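Local coordinates for protein kcn28 (Kitasatospora, PDB 6J31) that has the two-domain GT-B fold, with two Rossmann-like domains and a C-terminal region of the erythromycin biosynthesis protein CIII-like family, at residues 88-93 with 110-116; 102-108 with 122-128; 231-235 with 287-293. All blocks are in the same frame, centred on the assembly; numbering follows the deposited sequence.

Interaction 1 of 3, residues 88-93 with 110-116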
loop_
_atom_site.group_PDB
_atom_site.type_symbol
_atom_site.label_atom_id
_atom_site.label_comp_id
_atom_site.label_asym_id
_atom_site.label_seq_id
_atom_site.Cartn_x
_atom_site.Cartn_y
_atom_site.Cartn_z
ATOM N N MET A 88 -2.066 -5.500 20.882
ATOM C CA MET A 88 -1.047 -4.482 20.633
ATOM C C MET A 88 -0.988 -3.448 21.753
ATOM O O MET A 88 0.100 -3.072 22.205
ATOM C CB MET A 88 -1.310 -3.798 19.292
ATOM C CG MET A 88 -0.176 -2.915 18.813
ATOM S SD MET A 88 -0.614 -1.940 17.362
ATOM C CE MET A 88 -1.052 -3.209 16.180
ATOM N N LEU A 89 -2.145 -2.974 22.209
ATOM C CA LEU A 89 -2.169 -1.839 23.131
ATOM C C LEU A 89 -1.393 -2.087 24.419
ATOM O O LEU A 89 -0.566 -1.232 24.782
ATOM C CB LEU A 89 -3.623 -1.446 23.402
ATOM C CG LEU A 89 -3.845 -0.333 24.419
ATOM C CD1 LEU A 89 -3.117 0.933 23.998
ATOM C CD2 LEU A 89 -5.337 -0.077 24.535
ATOM N N PRO A 90 -1.575 -3.203 25.141
ATOM C CA PRO A 90 -0.771 -3.396 26.362
ATOM C C PRO A 90 0.716 -3.505 26.082
ATOM O O PRO A 90 1.529 -3.052 26.895
ATOM C CB PRO A 90 -1.338 -4.690 26.961
ATOM C CG PRO A 90 -1.991 -5.386 25.831
ATOM C CD PRO A 90 -2.500 -4.327 24.917
ATOM N N GLN A 91 1.099 -4.105 24.955
ATOM C CA GLN A 91 2.517 -4.174 24.618
ATOM C C GLN A 91 3.088 -2.790 24.352
ATOM O O GLN A 91 4.176 -2.461 24.838
ATOM C CB GLN A 91 2.725 -5.084 23.417
ATOM C CG GLN A 91 2.295 -6.504 23.676
ATOM C CD GLN A 91 2.573 -7.397 22.504
ATOM O OE1 GLN A 91 3.725 -7.701 22.212
ATOM N NE2 GLN A 91 1.519 -7.846 21.836
ATOM N N LEU A 92 2.356 -1.958 23.611
ATOM C CA LEU A 92 2.800 -0.587 23.387
ATOM C C LEU A 92 2.860 0.186 24.695
ATOM O O LEU A 92 3.788 0.974 24.916
ATOM C CB LEU A 92 1.863 0.107 22.402
ATOM C CG LEU A 92 1.876 -0.391 20.961
ATOM C CD1 LEU A 92 0.910 0.437 20.145
ATOM C CD2 LEU A 92 3.276 -0.321 20.376
ATOM N N ARG A 93 1.869 -0.010 25.569
ATOM C CA ARG A 93 1.872 0.683 26.853
ATOM C C ARG A 93 3.094 0.303 27.675
ATOM O O ARG A 93 3.776 1.173 28.228
ATOM C CB ARG A 93 0.588 0.368 27.627
ATOM C CG ARG A 93 0.413 1.165 28.924
ATOM C CD ARG A 93 -0.887 0.797 29.649
ATOM N NE ARG A 93 -2.041 0.801 28.749
ATOM C CZ ARG A 93 -2.766 1.875 28.446
ATOM N NH1 ARG A 93 -2.473 3.060 28.970
ATOM N NH2 ARG A 93 -3.793 1.760 27.613
ATOM N N ALA A 110 -2.287 0.301 12.888
ATOM C CA ALA A 110 -1.662 0.465 14.193
ATOM C C ALA A 110 -2.381 1.519 15.030
ATOM O O ALA A 110 -1.773 2.182 15.875
ATOM C CB ALA A 110 -0.184 0.816 14.037
ATOM N N TYR A 111 -3.689 1.650 14.826
ATOM C CA TYR A 111 -4.521 2.612 15.537
ATOM C C TYR A 111 -4.553 2.423 17.057
ATOM O O TYR A 111 -4.915 3.378 17.755
ATOM C CB TYR A 111 -5.952 2.588 14.980
ATOM C CG TYR A 111 -6.594 1.226 15.008
ATOM C CD1 TYR A 111 -7.335 0.805 16.109
ATOM C CD2 TYR A 111 -6.451 0.352 13.939
ATOM C CE1 TYR A 111 -7.922 -0.455 16.138
ATOM C CE2 TYR A 111 -7.028 -0.903 13.960
ATOM C CZ TYR A 111 -7.758 -1.302 15.058
ATOM O OH TYR A 111 -8.320 -2.555 15.063
ATOM N N PRO A 112 -4.213 1.259 17.637
ATOM C CA PRO A 112 -4.057 1.231 19.103
ATOM C C PRO A 112 -3.045 2.241 19.610
ATOM O O PRO A 112 -3.153 2.682 20.761
ATOM C CB PRO A 112 -3.612 -0.210 19.387
ATOM C CG PRO A 112 -4.283 -0.990 18.336
ATOM C CD PRO A 112 -4.197 -0.121 17.099
ATOM N N ALA A 113 -2.082 2.646 18.779
ATOM C CA ALA A 113 -1.170 3.708 19.180
ATOM C C ALA A 113 -1.911 5.016 19.421
ATOM O O ALA A 113 -1.526 5.789 20.305
ATOM C CB ALA A 113 -0.079 3.894 18.124
ATOM N N ARG A 114 -2.975 5.285 18.657
ATOM C CA ARG A 114 -3.763 6.487 18.914
ATOM C C ARG A 114 -4.476 6.404 20.259
ATOM O O ARG A 114 -4.530 7.394 20.998
ATOM C CB ARG A 114 -4.780 6.713 17.800
ATOM C CG ARG A 114 -5.687 7.900 18.049
ATOM C CD ARG A 114 -6.788 7.995 17.006
ATOM N NE ARG A 114 -7.599 9.194 17.192
ATOM C CZ ARG A 114 -8.706 9.473 16.512
ATOM N NH1 ARG A 114 -9.168 8.633 15.596
ATOM N NH2 ARG A 114 -9.357 10.600 16.755
ATOM N N VAL A 115 -5.008 5.225 20.598
ATOM C CA VAL A 115 -5.636 5.047 21.905
ATOM C C VAL A 115 -4.631 5.349 23.001
ATOM O O VAL A 115 -4.934 6.047 23.977
ATOM C CB VAL A 115 -6.203 3.621 22.039
ATOM C CG1 VAL A 115 -6.753 3.391 23.448
ATOM C CG2 VAL A 115 -7.269 3.358 20.983
ATOM N N LEU A 116 -3.404 4.855 22.832
ATOM C CA LEU A 116 -2.344 5.131 23.789
ATOM C C LEU A 116 -2.041 6.624 23.835
ATOM O O LEU A 116 -1.888 7.206 24.916
ATOM C CB LEU A 116 -1.104 4.329 23.394
ATOM C CG LEU A 116 -0.138 3.815 24.459
ATOM C CD1 LEU A 116 1.303 3.807 23.968
ATOM C CD2 LEU A 116 -0.292 4.549 25.777
#
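M88 lays its sulfur against the pyrrolidine ring of P112, with SD 3.9 Å from P112 CG and about as close to P112 CB and CD. The two side chains cross at about a right angle, and the same sulfur also brushes A110. M88 reaches this far because its chain runs straight out from the backbone through chi1 (-169°) and chi2, bending only at chi3.

The next residue, L89, spreads its two methyls over three residues. CD2 meets V115 CG1 at 3.9 Å, while CD1 lies over the start of the second helix, 3.7 Å from P112 O and also against L116 CB. L92 adds its CD1, which packs on A113, 4.1 Å from A113 CB. L116 answers in kind, sending CD1 to L92 CB at 4.1 Å and on to the L92 carbonyl. Its other methyl, CD2, lies over one face of the R93 guanidinium, 4.1 Å from R93 NH1, so the arginine joins by its flat side at the more open margin of an otherwise buried contact. The two segments are held together by packing, mostly apolar.

The short helical segments cross at -50°, their axes 9.2 Å apart at closest approach. This is helix-on-helix packing in the N-terminal Rossmann-like domain, helix 112-120 being the crossover between parallel strands 103-107 and 124-128. Helix 74-96 rests on its N-terminal part. W164 of helix 152-167 covers L89 and P112, L178 of helix 177-180 reaches V115, and A113 and L116 touch strand 103-107.

Interaction 2 of 3, residues 102-108 with 122-128; sequences DVFLYDV and IPSIQIS
Four backbone hydrogen bonds join 102-108 to 122-128 in parallel register, F104 opposite S124 and Y106 opposite Q126. F104 and Y106 each use both their N-H and their carbonyl, gripping P123 O, I125 N, I125 O and I127 N in turn. The I125 N to F104 O bond is 2.8 Å long, and I127 N to Y106 O is shorter still at 2.7 Å.

Among the side chains, the Y106 ring folds back over the partner strand, its CG held between the backbone N and carbonyl carbon (chi1 64°). Q126 CA therefore sits over the ring face, a CH-pi contact 3.9 Å from the centroid. On the face carrying L105 and I125 these two lie side by side, pointing the same way, with L105 CD2 3.8 Å from I125 CB.

Two waters bridge the strands. One, in the plane of the Y106 ring at its edge, links Y106 OH (2.9 Å) to S124 OG. Another donates to D107 OD1 and I127 O. D107 also binds H17 ND1 and L109 N, while Q126 OE1 is taken by S185.

V108, packed by CG2 against S128, touches the bound (2E,2'E)-3,3'-(1,2-phenylene)di(prop-2-enoic acid), so the pocket lies at the C-terminal end of this strand pair. The two strands and the connecting helix 112-120 make up a beta-alpha-beta unit, the helix covering F104 and Y106; helix 382-391 packs on L105 and I125, and strand 6-10 continues the sheet beyond 103-107.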
loop_
_atom_site.group_PDB
_atom_site.type_symbol
_atom_site.label_atom_id
_atom_site.label_comp_id
_atom_site.label_asym_id
_atom_site.label_seq_id
_atom_site.Cartn_x
_atom_site.Cartn_y
_atom_site.Cartn_z
ATOM N N ASP A 102 7.290 12.242 22.057
ATOM C CA ASP A 102 6.670 13.539 21.809
ATOM C C ASP A 102 5.492 13.431 20.851
ATOM O O ASP A 102 4.571 14.253 20.907
ATOM C CB ASP A 102 7.709 14.522 21.276
ATOM C CG ASP A 102 8.767 14.847 22.303
ATOM O OD1 ASP A 102 8.384 15.220 23.431
ATOM O OD2 ASP A 102 9.971 14.724 21.991
ATOM N N VAL A 103 5.515 12.448 19.954
ATOM C CA VAL A 103 4.422 12.240 19.017
ATOM C C VAL A 103 4.403 10.768 18.631
ATOM O O VAL A 103 5.445 10.110 18.562
ATOM C CB VAL A 103 4.560 13.164 17.781
ATOM C CG1 VAL A 103 5.865 12.896 17.060
ATOM C CG2 VAL A 103 3.380 12.992 16.839
ATOM N N PHE A 104 3.202 10.253 18.391
ATOM C CA PHE A 104 2.994 8.898 17.900
ATOM C C PHE A 104 2.641 8.958 16.419
ATOM O O PHE A 104 1.648 9.587 16.042
ATOM C CB PHE A 104 1.871 8.199 18.667
ATOM C CG PHE A 104 2.328 7.450 19.877
ATOM C CD1 PHE A 104 3.052 6.276 19.747
ATOM C CD2 PHE A 104 2.017 7.907 21.148
ATOM C CE1 PHE A 104 3.469 5.576 20.861
ATOM C CE2 PHE A 104 2.430 7.206 22.270
ATOM C CZ PHE A 104 3.158 6.041 22.122
ATOM N N LEU A 105 3.454 8.315 15.589
ATOM C CA LEU A 105 3.125 8.071 14.190
ATOM C C LEU A 105 2.652 6.631 14.076
ATOM O O LEU A 105 3.284 5.730 14.635
ATOM C CB LEU A 105 4.336 8.284 13.279
ATOM C CG LEU A 105 5.110 9.601 13.330
ATOM C CD1 LEU A 105 6.174 9.619 12.227
ATOM C CD2 LEU A 105 4.190 10.811 13.244
ATOM N N TYR A 106 1.546 6.406 13.372
ATOM C CA TYR A 106 1.023 5.051 13.292
ATOM C C TYR A 106 0.410 4.759 11.930
ATOM O O TYR A 106 -0.339 5.569 11.381
ATOM C CB TYR A 106 -0.012 4.801 14.401
ATOM C CG TYR A 106 -1.263 5.646 14.299
ATOM C CD1 TYR A 106 -1.281 6.962 14.746
ATOM C CD2 TYR A 106 -2.436 5.114 13.776
ATOM C CE1 TYR A 106 -2.433 7.729 14.655
ATOM C CE2 TYR A 106 -3.581 5.869 13.683
ATOM C CZ TYR A 106 -3.576 7.174 14.119
ATOM O OH TYR A 106 -4.728 7.910 14.020
ATOM N N ASP A 107 0.707 3.570 11.417
ATOM C CA ASP A 107 0.045 3.053 10.235
ATOM C C ASP A 107 -1.449 2.869 10.515
ATOM O O ASP A 107 -1.882 2.827 11.667
ATOM C CB ASP A 107 0.688 1.726 9.834
ATOM C CG ASP A 107 -0.046 1.035 8.717
ATOM O OD1 ASP A 107 0.145 1.425 7.548
ATOM O OD2 ASP A 107 -0.855 0.136 9.021
ATOM N N VAL A 108 -2.236 2.758 9.436
ATOM C CA VAL A 108 -3.691 2.646 9.559
ATOM C C VAL A 108 -4.078 1.484 10.466
ATOM O O VAL A 108 -5.031 1.579 11.248
ATOM C CB VAL A 108 -4.338 2.489 8.168
ATOM C CG1 VAL A 108 -5.861 2.481 8.274
ATOM C CG2 VAL A 108 -3.892 3.585 7.249
ATOM N N ILE A 122 -0.736 12.803 24.213
ATOM C CA ILE A 122 0.348 12.975 23.252
ATOM C C ILE A 122 -0.296 13.093 21.875
ATOM O O ILE A 122 -1.252 12.359 21.582
ATOM C CB ILE A 122 1.345 11.805 23.331
ATOM C CG1 ILE A 122 1.889 11.670 24.753
ATOM C CG2 ILE A 122 2.513 11.993 22.377
ATOM C CD1 ILE A 122 2.811 10.491 24.946
ATOM N N PRO A 123 0.155 14.010 21.020
ATOM C CA PRO A 123 -0.398 14.087 19.661
ATOM C C PRO A 123 -0.025 12.859 18.839
ATOM O O PRO A 123 1.029 12.248 19.033
ATOM C CB PRO A 123 0.227 15.364 19.081
ATOM C CG PRO A 123 1.401 15.669 19.952
ATOM C CD PRO A 123 1.118 15.086 21.304
ATOM N N SER A 124 -0.930 12.487 17.930
ATOM C CA SER A 124 -0.760 11.347 17.042
ATOM C C SER A 124 -1.044 11.748 15.598
ATOM O O SER A 124 -1.859 12.636 15.329
ATOM C CB SER A 124 -1.678 10.186 17.449
ATOM O OG SER A 124 -3.040 10.499 17.208
ATOM N N ILE A 125 -0.337 11.103 14.670
ATOM C CA ILE A 125 -0.500 11.325 13.234
ATOM C C ILE A 125 -0.608 9.974 12.547
ATOM O O ILE A 125 0.298 9.142 12.667
ATOM C CB ILE A 125 0.664 12.130 12.630
ATOM C CG1 ILE A 125 0.864 13.446 13.375
ATOM C CG2 ILE A 125 0.426 12.365 11.140
ATOM C CD1 ILE A 125 2.151 14.135 13.025
ATOM N N GLN A 126 -1.690 9.765 11.806
ATOM C CA GLN A 126 -1.832 8.543 11.031
ATOM C C GLN A 126 -0.978 8.612 9.769
ATOM O O GLN A 126 -0.874 9.663 9.129
ATOM C CB GLN A 126 -3.293 8.318 10.653
ATOM C CG GLN A 126 -3.542 7.053 9.854
ATOM C CD GLN A 126 -4.844 7.118 9.079
ATOM O OE1 GLN A 126 -4.977 7.901 8.137
ATOM N NE2 GLN A 126 -5.821 6.318 9.488
ATOM N N ILE A 127 -0.350 7.490 9.428
ATOM C CA ILE A 127 0.392 7.333 8.183
ATOM C C ILE A 127 -0.371 6.317 7.344
ATOM O O ILE A 127 -0.345 5.116 7.637
ATOM C CB ILE A 127 1.839 6.880 8.428
ATOM C CG1 ILE A 127 2.495 7.733 9.516
ATOM C CG2 ILE A 127 2.655 6.961 7.138
ATOM C CD1 ILE A 127 2.795 9.160 9.091
ATOM N N SER A 128 -1.066 6.789 6.307
ATOM C CA SER A 128 -1.909 5.917 5.494
ATOM C C SER A 128 -1.173 5.500 4.234
ATOM O O SER A 128 -0.804 6.370 3.429
ATOM C CB SER A 128 -3.211 6.617 5.129
ATOM O OG SER A 128 -3.966 5.809 4.244
HETATM O O HOH W 1 -4.720 10.606 14.951
HETATM O O HOH W 2 1.919 3.065 6.629
#

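Interaction 3 of 3, residues 231-235 with 287-293; sequences ALVSL and VPQLAVL
L232 carries nearly all the apolar packing, pointing from its strand into a pocket formed by V287, Q289, V292 and L293. V292 CG1 comes closest to its root, 3.7 Å from L232 CB, and also touches both of its methyls; the two side chains cross at about a right angle. L232 CD2 goes on to L293 CD2, again at 3.7 Å, and lies against the aliphatic CG of Q289. CD1 of L232 meets V287 CG2 at 4.2 Å, as those two side chains slide past each other.

The polar part is slight: S234 OG gives a weak hydrogen bond to Q289 OE1, 3.4 Å long. The glutamine spans the gap because CG lies opposite the backbone N (chi1 -172°) and the chain stays extended beyond it.

P288 sits at the N-cap of helix 289-294, and its carbonyl takes the N-H of V292 in the first turn. Segment 289-293 runs at 152° to strand segment 231-234, and the helix precedes strand 298-301, which pairs with 229-234 and adds F299 to the packing. A helix packed roughly antiparallel to the strands of a parallel sheet is characteristic of Rossmann-like domains, here the C-terminal one of a GT-B fold.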
loop_
_atom_site.group_PDB
_atom_site.type_symbol
_atom_site.label_atom_id
_atom_site.label_comp_id
_atom_site.label_asym_id
_atom_site.label_seq_id
_atom_site.Cartn_x
_atom_site.Cartn_y
_atom_site.Cartn_z
ATOM N N ALA A 231 7.712 -5.865 -21.750
ATOM C CA ALA A 231 6.545 -5.977 -20.891
ATOM C C ALA A 231 6.932 -6.653 -19.586
ATOM O O ALA A 231 7.689 -7.628 -19.585
ATOM C CB ALA A 231 5.435 -6.772 -21.569
ATOM N N LEU A 232 6.403 -6.143 -18.477
ATOM C CA LEU A 232 6.587 -6.753 -17.168
ATOM C C LEU A 232 5.232 -7.195 -16.636
ATOM O O LEU A 232 4.291 -6.396 -16.589
ATOM C CB LEU A 232 7.251 -5.787 -16.182
ATOM C CG LEU A 232 7.243 -6.264 -14.724
ATOM C CD1 LEU A 232 8.072 -7.537 -14.553
ATOM C CD2 LEU A 232 7.718 -5.175 -13.776
ATOM N N VAL A 233 5.129 -8.466 -16.262
ATOM C CA VAL A 233 3.927 -9.014 -15.642
ATOM C C VAL A 233 4.278 -9.362 -14.204
ATOM O O VAL A 233 5.098 -10.253 -13.951
ATOM C CB VAL A 233 3.399 -10.244 -16.393
ATOM C CG1 VAL A 233 2.196 -10.837 -15.659
ATOM C CG2 VAL A 233 3.036 -9.883 -17.819
ATOM N N SER A 234 3.661 -8.659 -13.257
ATOM C CA SER A 234 3.961 -8.867 -11.842
ATOM C C SER A 234 2.695 -8.579 -11.045
ATOM O O SER A 234 2.341 -7.416 -10.837
ATOM C CB SER A 234 5.115 -7.981 -11.390
ATOM O OG SER A 234 5.589 -8.374 -10.113
ATOM N N LEU A 235 2.022 -9.636 -10.604
ATOM C CA LEU A 235 0.845 -9.473 -9.758
ATOM C C LEU A 235 1.314 -9.533 -8.305
ATOM O O LEU A 235 1.116 -10.507 -7.582
ATOM C CB LEU A 235 -0.168 -10.563 -10.072
ATOM C CG LEU A 235 -0.476 -10.806 -11.553
ATOM C CD1 LEU A 235 -1.527 -11.888 -11.693
ATOM C CD2 LEU A 235 -0.932 -9.525 -12.237
ATOM N N VAL A 287 11.666 -9.993 -9.212
ATOM C CA VAL A 287 12.491 -9.171 -10.096
ATOM C C VAL A 287 12.745 -7.837 -9.412
ATOM O O VAL A 287 11.995 -7.429 -8.511
ATOM C CB VAL A 287 11.820 -8.947 -11.472
ATOM C CG1 VAL A 287 11.264 -10.235 -12.033
ATOM C CG2 VAL A 287 10.727 -7.898 -11.360
ATOM N N PRO A 288 13.802 -7.132 -9.813
ATOM C CA PRO A 288 13.955 -5.746 -9.360
ATOM C C PRO A 288 12.958 -4.872 -10.094
ATOM O O PRO A 288 13.240 -4.391 -11.194
ATOM C CB PRO A 288 15.402 -5.404 -9.735
ATOM C CG PRO A 288 15.711 -6.309 -10.886
ATOM C CD PRO A 288 14.932 -7.576 -10.650
ATOM N N GLN A 289 11.786 -4.668 -9.488
ATOM C CA GLN A 289 10.656 -4.104 -10.221
ATOM C C GLN A 289 10.986 -2.734 -10.801
ATOM O O GLN A 289 10.744 -2.476 -11.984
ATOM C CB GLN A 289 9.428 -4.024 -9.317
ATOM C CG GLN A 289 8.175 -3.628 -10.067
ATOM C CD GLN A 289 6.910 -4.056 -9.360
ATOM O OE1 GLN A 289 6.579 -5.240 -9.321
ATOM N NE2 GLN A 289 6.190 -3.091 -8.804
ATOM N N LEU A 290 11.558 -1.847 -9.985
ATOM C CA LEU A 290 11.882 -0.510 -10.469
ATOM C C LEU A 290 12.905 -0.554 -11.598
ATOM O O LEU A 290 12.876 0.296 -12.496
ATOM C CB LEU A 290 12.386 0.348 -9.313
ATOM C CG LEU A 290 11.276 0.901 -8.419
ATOM C CD1 LEU A 290 11.860 1.756 -7.305
ATOM C CD2 LEU A 290 10.262 1.687 -9.240
ATOM N N ALA A 291 13.821 -1.523 -11.565
ATOM C CA ALA A 291 14.797 -1.666 -12.642
ATOM C C ALA A 291 14.126 -2.115 -13.935
ATOM O O ALA A 291 14.433 -1.598 -15.016
ATOM C CB ALA A 291 15.896 -2.645 -12.233
ATOM N N VAL A 292 13.234 -3.105 -13.851
ATOM C CA VAL A 292 12.535 -3.571 -15.044
ATOM C C VAL A 292 11.618 -2.483 -15.590
ATOM O O VAL A 292 11.531 -2.283 -16.808
ATOM C CB VAL A 292 11.758 -4.865 -14.736
ATOM C CG1 VAL A 292 10.951 -5.307 -15.950
ATOM C CG2 VAL A 292 12.712 -5.959 -14.307
ATOM N N LEU A 293 10.921 -1.764 -14.705
ATOM C CA LEU A 293 10.042 -0.687 -15.153
ATOM C C LEU A 293 10.817 0.421 -15.849
ATOM O O LEU A 293 10.263 1.125 -16.700
ATOM C CB LEU A 293 9.253 -0.120 -13.974
ATOM C CG LEU A 293 8.222 -1.072 -13.362
ATOM C CD1 LEU A 293 7.488 -0.408 -12.204
ATOM C CD2 LEU A 293 7.247 -1.579 -14.423
#

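From the N terminus, interaction 1 opens first on helix 74-96; the chain then enters strand 103-107, where interaction 2 opens, before 110-116 closes the first contact. Interaction 2 closes in turn on strand 124-128, so the two cross along the chain. They also touch in space: L116 CD1 packs on F104 CZ, and R114 and Y111 meet Y106. Together they tie helices 74-96 and 112-120 to two strands of the N-terminal parallel sheet. Interaction 3 follows in series in the second domain, closing a loop of 51 residues between strand 229-234 and helix 289-294. Its centre lies about 32 Å from that of interaction 2, across the chain's centre.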